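Local coordinates for Ice-binding protein 1 (Shewanella frigidimarina, PDB 6BG8) that anchors its bacterium to ice and inhibits ice crystal growth, here as the C-terminal ice-binding domain of a longer adhesin, at residues D69-T72 against P73-V76; R92-L95 against G96-Y99; L122-R126 against G127-T131. All coordinates share one frame; numbering follows the deposited sequence. Where two conformers were deposited one is given.

Interaction 1 of 3, residues D69-T72 against P73-V76; sequences DDST and PPYV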
loop_
_atom_site.group_PDB
_atom_site.type_symbol
_atom_site.label_atom_id
_atom_site.label_comp_id
_atom_site.label_asym_id
_atom_site.label_seq_id
_atom_site.Cartn_x
_atom_site.Cartn_y
_atom_site.Cartn_z
ATOM N N ASP A 69 -9.865 15.159 -12.793
ATOM C CA ASP A 69 -10.054 16.464 -13.416
ATOM C C ASP A 69 -8.864 16.886 -14.273
ATOM O O ASP A 69 -8.934 17.943 -14.910
ATOM C CB ASP A 69 -10.323 17.531 -12.344
ATOM C CG ASP A 69 -9.113 17.794 -11.471
ATOM O OD1 ASP A 69 -8.556 16.805 -10.939
ATOM O OD2 ASP A 69 -8.707 18.974 -11.324
ATOM N N ASP A 70 -7.790 16.095 -14.312
ATOM C CA ASP A 70 -6.610 16.449 -15.101
ATOM C C ASP A 70 -6.980 16.596 -16.568
ATOM O O ASP A 70 -7.404 15.627 -17.212
ATOM C CB ASP A 70 -5.516 15.386 -14.945
ATOM C CG ASP A 70 -4.797 15.463 -13.606
ATOM O OD1 ASP A 70 -4.989 16.446 -12.873
ATOM O OD2 ASP A 70 -4.034 14.523 -13.285
ATOM N N SER A 71 -6.828 17.807 -17.102
ATOM C CA SER A 71 -7.171 18.060 -18.493
ATOM C C SER A 71 -5.972 17.805 -19.398
ATOM O O SER A 71 -4.814 17.903 -18.978
ATOM C CB SER A 71 -7.666 19.498 -18.673
ATOM O OG SER A 71 -6.655 20.440 -18.351
ATOM N N THR A 72 -6.269 17.477 -20.654
ATOM C CA THR A 72 -5.277 17.376 -21.718
ATOM C C THR A 72 -5.607 18.423 -22.773
ATOM O O THR A 72 -6.682 18.348 -23.391
ATOM C CB THR A 72 -5.265 15.980 -22.346
ATOM O OG1 THR A 72 -4.872 15.005 -21.371
ATOM C CG2 THR A 72 -4.293 15.924 -23.524
ATOM N N PRO A 73 -4.754 19.431 -23.006
ATOM C CA PRO A 73 -3.511 19.702 -22.266
ATOM C C PRO A 73 -3.796 20.175 -20.845
ATOM O O PRO A 73 -4.922 20.598 -20.564
ATOM C CB PRO A 73 -2.841 20.810 -23.096
ATOM C CG PRO A 73 -3.947 21.430 -23.882
ATOM C CD PRO A 73 -4.939 20.345 -24.143
ATOM N N PRO A 74 -2.786 20.141 -19.964
ATOM C CA PRO A 74 -1.403 19.738 -20.215
ATOM C C PRO A 74 -1.045 18.338 -19.725
ATOM O O PRO A 74 0.068 17.882 -19.975
ATOM C CB PRO A 74 -0.618 20.774 -19.415
ATOM C CG PRO A 74 -1.472 20.956 -18.196
ATOM C CD PRO A 74 -2.920 20.763 -18.635
ATOM N N TYR A 75 -1.965 17.674 -19.028
ATOM C CA TYR A 75 -1.681 16.353 -18.481
ATOM C C TYR A 75 -1.738 15.284 -19.582
ATOM O O TYR A 75 -2.239 15.516 -20.687
ATOM C CB TYR A 75 -2.657 16.046 -17.339
ATOM C CG TYR A 75 -2.462 16.975 -16.156
ATOM C CD1 TYR A 75 -3.156 18.177 -16.059
ATOM C CD2 TYR A 75 -1.551 16.666 -15.154
ATOM C CE1 TYR A 75 -2.953 19.036 -14.986
ATOM C CE2 TYR A 75 -1.347 17.524 -14.080
ATOM C CZ TYR A 75 -2.055 18.701 -14.004
ATOM O OH TYR A 75 -1.856 19.556 -12.942
ATOM N N VAL A 76 -1.194 14.105 -19.270
ATOM C CA VAL A 76 -1.028 13.022 -20.235
ATOM C C VAL A 76 -1.815 11.809 -19.760
ATOM O O VAL A 76 -1.519 11.246 -18.697
ATOM C CB VAL A 76 0.451 12.652 -20.430
ATOM C CG1 VAL A 76 0.581 11.470 -21.383
ATOM C CG2 VAL A 76 1.236 13.857 -20.941
#
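The carboxylate of D70 lies flat over one face of the Y75 ring. The two planes are 5° apart. OD1 of D70 sits over the ring centre, and CB of D70 comes within 3.6 Å of Y75 CG at the root of the ring, a CH-pi contact. D70 has CG anti to its carbonyl carbon (chi1 -75°), which carries the acid out across the ring. The carboxylate has firm partners of its own. OD1 forms a salt bridge with R42 NE, and OD2 accepts from the backbone N of A67. These probably fix the rotation of the acid and keep it parallel to the ring. At the ring edge, S71 O lies in the ring plane, 3.4 Å from Y75 CD1.

The same S71 O takes the backbone N of Y75 at 2.9 Å, in the carbonyl plane. This bond from residue i+4 back to residue i closes an alpha-turn over T72, P73 and P74. Both prolines follow cis peptide bonds, which help the chain to double back. The turn belongs to the loop between strand 65-66 and helix 84-103 of the DUF3494 ice-binding fold, and it lies at the surface.

Two hydroxyls bond within the turn. S71 OG donates to P73 O at 2.8 Å, somewhat tilted from the carbonyl plane. T72 OG1 donates to Y75 O, also at 2.8 Å, but from well above the carbonyl plane (55°). P74 N has no hydrogen to give; P74 CD rests 3.4 Å from S71 O. The Y75 side chain also touches R42 and A54.

Interaction 2 of 3, residues R92-L95 against G96-Y99; sequences RTDL and GIAY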
loop_
_atom_site.group_PDB
_atom_site.type_symbol
_atom_site.label_atom_id
_atom_site.label_comp_id
_atom_site.label_asym_id
_atom_site.label_seq_id
_atom_site.Cartn_x
_atom_site.Cartn_y
_atom_site.Cartn_z
ATOM N N ARG A 92 -10.148 2.486 -10.293
ATOM C CA ARG A 92 -11.103 2.340 -9.198
ATOM C C ARG A 92 -11.648 0.917 -9.140
ATOM O O ARG A 92 -11.727 0.313 -8.064
ATOM C CB ARG A 92 -12.245 3.356 -9.351
ATOM C CG ARG A 92 -13.216 3.376 -8.169
ATOM C CD ARG A 92 -14.444 4.249 -8.425
ATOM N NE ARG A 92 -14.129 5.652 -8.711
ATOM C CZ ARG A 92 -14.176 6.194 -9.926
ATOM N NH1 ARG A 92 -14.491 5.445 -10.970
ATOM N NH2 ARG A 92 -13.874 7.481 -10.109
ATOM N N THR A 93 -12.018 0.359 -10.296
ATOM C CA THR A 93 -12.558 -0.997 -10.324
ATOM C C THR A 93 -11.511 -2.006 -9.860
ATOM O O THR A 93 -11.792 -2.873 -9.020
ATOM C CB THR A 93 -13.045 -1.322 -11.737
ATOM O OG1 THR A 93 -14.142 -0.464 -12.071
ATOM C CG2 THR A 93 -13.498 -2.781 -11.854
ATOM N N ASP A 94 -10.284 -1.892 -10.379
ATOM C CA ASP A 94 -9.257 -2.878 -10.052
ATOM C C ASP A 94 -8.842 -2.798 -8.586
ATOM O O ASP A 94 -8.490 -3.824 -7.990
ATOM C CB ASP A 94 -8.048 -2.706 -10.973
ATOM C CG ASP A 94 -8.356 -3.090 -12.412
ATOM O OD1 ASP A 94 -9.499 -3.531 -12.686
ATOM O OD2 ASP A 94 -7.468 -2.935 -13.276
ATOM N N LEU A 95 -8.877 -1.606 -7.983
ATOM C CA LEU A 95 -8.631 -1.521 -6.546
ATOM C C LEU A 95 -9.679 -2.317 -5.784
ATOM O O LEU A 95 -9.354 -3.095 -4.881
ATOM C CB LEU A 95 -8.631 -0.060 -6.084
ATOM C CG LEU A 95 -8.464 0.189 -4.585
ATOM C CD1 LEU A 95 -7.216 -0.517 -4.032
ATOM C CD2 LEU A 95 -8.368 1.694 -4.318
ATOM N N GLY A 96 -10.950 -2.140 -6.150
ATOM C CA GLY A 96 -12.009 -2.847 -5.459
ATOM C C GLY A 96 -11.870 -4.350 -5.586
ATOM O O GLY A 96 -12.059 -5.081 -4.613
ATOM N N ILE A 97 -11.514 -4.824 -6.783
ATOM C CA ILE A 97 -11.309 -6.254 -7.003
ATOM C C ILE A 97 -10.227 -6.781 -6.073
ATOM O O ILE A 97 -10.400 -7.808 -5.403
ATOM C CB ILE A 97 -10.954 -6.527 -8.479
ATOM C CG1 ILE A 97 -12.155 -6.248 -9.389
ATOM C CG2 ILE A 97 -10.462 -7.987 -8.662
ATOM C CD1 ILE A 97 -11.820 -6.212 -10.889
ATOM N N ALA A 98 -9.094 -6.078 -6.012
ATOM C CA ALA A 98 -7.968 -6.575 -5.226
ATOM C C ALA A 98 -8.267 -6.546 -3.728
ATOM O O ALA A 98 -7.894 -7.479 -3.001
ATOM C CB ALA A 98 -6.713 -5.758 -5.539
ATOM N N TYR A 99 -8.880 -5.462 -3.231
ATOM C CA TYR A 99 -9.274 -5.444 -1.822
ATOM C C TYR A 99 -10.189 -6.624 -1.514
ATOM O O TYR A 99 -10.014 -7.318 -0.501
ATOM C CB TYR A 99 -9.962 -4.121 -1.450
ATOM C CG TYR A 99 -10.436 -4.133 -0.002
ATOM C CD1 TYR A 99 -11.682 -4.654 0.334
ATOM C CD2 TYR A 99 -9.623 -3.667 1.025
ATOM C CE1 TYR A 99 -12.107 -4.717 1.640
ATOM C CE2 TYR A 99 -10.047 -3.720 2.349
ATOM C CZ TYR A 99 -11.299 -4.249 2.643
ATOM O OH TYR A 99 -11.764 -4.321 3.936
#
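A chi1 of -68° sets I97 CG1 beside the backbone N, and chi2 of 168° then extends CD1 back along the helix toward the previous turn. T93 meets it with CG2, which stands anti to the T93 backbone N; chi1 of -65° puts OG1 beside that N, opposite the carbonyl carbon. The methyl groups T93 CG2 and I97 CD1 touch at 3.9 Å, the two side chains running at a slant to each other. D94 lies alongside I97 and points the same way, with D94 OD1 4.0 Å from I97 CD1. I97 CG1 also rests 3.4 Å from T93 O.

Four successive i+4 to i backbone bonds hold this alpha-helical stretch. The bond from Y99 N to L95 O, at 2.9 Å, is almost straight. D94 is held by E10 N at OD2 and by Q90 NE2 at OD1, while R92 forms a salt bridge with D39.

All of this is part of helix 84-103, which runs beside the beta-solenoid. L95, A98 and Y99 pack on F203 of strand 197-204, while Y99 also meets the W205 ring and bonds through OH to R185 NH1 of strand 182-186.

Interaction 3 of 3, residues L122-R126 against G127-T131; sequences LTLTR and GVYKT. With SO4 (sulfate ion), chain C.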
loop_
_atom_site.group_PDB
_atom_site.type_symbol
_atom_site.label_atom_id
_atom_site.label_comp_id
_atom_site.label_asym_id
_atom_site.label_seq_id
_atom_site.Cartn_x
_atom_site.Cartn_y
_atom_site.Cartn_z
ATOM N N LEU A 122 7.958 -11.953 16.440
ATOM C CA LEU A 122 7.575 -13.185 15.772
ATOM C C LEU A 122 8.373 -13.367 14.489
ATOM O O LEU A 122 8.807 -12.396 13.863
ATOM C CB LEU A 122 6.084 -13.199 15.432
ATOM C CG LEU A 122 5.102 -13.083 16.592
ATOM C CD1 LEU A 122 3.683 -13.175 16.049
ATOM C CD2 LEU A 122 5.379 -14.181 17.607
ATOM N N THR A 123 8.568 -14.630 14.113
ATOM C CA THR A 123 9.029 -15.001 12.780
ATOM C C THR A 123 7.936 -15.854 12.155
ATOM O O THR A 123 7.611 -16.924 12.680
ATOM C CB THR A 123 10.364 -15.754 12.828
ATOM O OG1 THR A 123 11.374 -14.910 13.402
ATOM C CG2 THR A 123 10.792 -16.164 11.423
ATOM N N LEU A 124 7.349 -15.370 11.069
ATOM C CA LEU A 124 6.246 -16.056 10.400
ATOM C C LEU A 124 6.663 -16.521 9.014
ATOM O O LEU A 124 7.409 -15.830 8.312
ATOM C CB LEU A 124 5.016 -15.146 10.281
ATOM C CG LEU A 124 4.350 -14.758 11.602
ATOM C CD1 LEU A 124 3.145 -13.832 11.360
ATOM C CD2 LEU A 124 3.953 -16.002 12.388
ATOM N N THR A 125 6.154 -17.683 8.619
ATOM C CA THR A 125 6.355 -18.190 7.273
ATOM C C THR A 125 5.180 -17.779 6.383
ATOM O O THR A 125 4.206 -17.167 6.836
ATOM C CB THR A 125 6.556 -19.701 7.316
ATOM O OG1 THR A 125 5.606 -20.279 8.213
ATOM C CG2 THR A 125 7.938 -20.002 7.853
ATOM N N ARG A 126 5.284 -18.107 5.100
ATOM C CA ARG A 126 4.254 -17.684 4.165
ATOM C C ARG A 126 2.911 -18.307 4.527
ATOM O O ARG A 126 2.825 -19.326 5.221
ATOM C CB ARG A 126 4.639 -18.056 2.737
ATOM C CG ARG A 126 4.474 -19.514 2.424
ATOM C CD ARG A 126 5.519 -19.927 1.422
ATOM N NE ARG A 126 5.219 -21.203 0.796
ATOM C CZ ARG A 126 5.698 -21.578 -0.382
ATOM N NH1 ARG A 126 6.495 -20.762 -1.065
ATOM N NH2 ARG A 126 5.368 -22.764 -0.879
ATOM N N GLY A 127 1.854 -17.675 4.056
ATOM C CA GLY A 127 0.520 -18.140 4.344
ATOM C C GLY A 127 -0.439 -16.971 4.411
ATOM O O GLY A 127 -0.098 -15.842 4.062
ATOM N N VAL A 128 -1.643 -17.286 4.885
ATOM C CA VAL A 128 -2.756 -16.354 5.044
ATOM C C VAL A 128 -3.085 -16.284 6.523
ATOM O O VAL A 128 -3.462 -17.299 7.125
ATOM C CB VAL A 128 -3.996 -16.806 4.260
ATOM C CG1 VAL A 128 -5.163 -15.833 4.517
ATOM C CG2 VAL A 128 -3.682 -16.928 2.782
ATOM N N TYR A 129 -2.977 -15.089 7.099
ATOM C CA TYR A 129 -3.163 -14.886 8.530
ATOM C C TYR A 129 -4.340 -13.952 8.745
ATOM O O TYR A 129 -4.298 -12.788 8.327
ATOM C CB TYR A 129 -1.883 -14.317 9.157
ATOM C CG TYR A 129 -0.707 -15.246 9.021
ATOM C CD1 TYR A 129 0.118 -15.203 7.901
ATOM C CD2 TYR A 129 -0.442 -16.209 9.987
ATOM C CE1 TYR A 129 1.187 -16.063 7.771
ATOM C CE2 TYR A 129 0.635 -17.075 9.865
ATOM C CZ TYR A 129 1.446 -16.995 8.751
ATOM O OH TYR A 129 2.512 -17.859 8.610
ATOM N N LYS A 130 -5.385 -14.461 9.393
ATOM C CA LYS A 130 -6.654 -13.753 9.528
ATOM C C LYS A 130 -6.990 -13.538 10.996
ATOM O O LYS A 130 -6.758 -14.418 11.834
ATOM C CB LYS A 130 -7.778 -14.533 8.850
ATOM C CG LYS A 130 -9.123 -13.818 8.837
ATOM C CD LYS A 130 -10.158 -14.708 8.163
ATOM C CE LYS A 130 -11.580 -14.169 8.332
ATOM N NZ LYS A 130 -11.733 -12.787 7.785
ATOM N N THR A 131 -7.523 -12.355 11.299
ATOM C CA THR A 131 -8.127 -12.075 12.590
ATOM C C THR A 131 -9.211 -11.038 12.371
ATOM O O THR A 131 -9.121 -10.213 11.457
ATOM C CB THR A 131 -7.121 -11.567 13.631
ATOM O OG1 THR A 131 -7.794 -11.327 14.882
ATOM C CG2 THR A 131 -6.474 -10.285 13.160
HETATM S S SO4 C . 3.355 -23.777 2.445
HETATM O O1 SO4 C . 3.376 -23.870 0.991
HETATM O O2 SO4 C . 2.099 -24.273 2.995
HETATM O O3 SO4 C . 4.551 -24.441 2.941
HETATM O O4 SO4 C . 3.425 -22.425 2.945
HETATM O O HOH W 1 4.381 -18.963 10.645
#
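The Y129 ring has L124 CD1 over one face and T125 O at its edge, in the ring plane. T125 O is 3.3 Å from Y129 CE1. The Y129 ring also meets the ring of F156 at a shallow angle between planes. L124 packs on the phenol end, with L124 CB 4.3 Å from Y129 CZ. The guanidinium of R126 turns its edge to a sulfate ion, with the sulfur near its plane.

Y129 OH is the polar centre of the contact. It donates to T125 O in a short bond of 2.5 Å and approaches from above the carbonyl plane, 42° out of it. With chi1 at -62° the Y129 ring leans to the side of its own backbone N and reaches back across the bend to that carbonyl. Water 1 adds a second link. It donates to Y129 OH at 3.0 Å and accepts from T125 N at 3.0 Å. The hydroxyl is thus held both as donor and as acceptor.

R126 was deposited in two conformers, so its sulfate grip is less certain. In one conformer R126 NH2 bonds to O1 of the sulfate at 2.9 Å and R126 NE to O4 at 3.1 Å. M1 N binds the same sulfate, which probably came from the crystallisation liquor, while R126 NH1 forms a salt bridge with D149 and a hydrogen bond with S152.

The chain bends at R126 and G127. Strand 122-125 and strand 127-131 differ by 126° in direction. They do not pair with each other. L124 makes backbone hydrogen bonds to T143 and D145 on one side of the bend, and G127 to V153 and I155 on the other. Such a corner, with each strand joining a different parallel sheet, is typical of a beta-solenoid coil, here in the DUF3494 ice-binding fold.

In the fold
The three contacts follow one another along the chain without interlocking. Interaction 2, on helix 84-103, lies between the others in space: its centre is about 24 Å from that of interaction 1 and about 23 Å from that of interaction 3. Nearest atoms are about 9 Å apart in both cases, so neither pair touches. Interactions 1 and 3 lie on opposite sides of the chain's centre, their own centres about 43 Å apart. One is in the loop that leads into the helix, the other at a solenoid corner beyond it. All three lie away from the T212-N215 motif, which probably binds ice. The sulfate, probably from the crystallisation liquor, belongs to interaction 3.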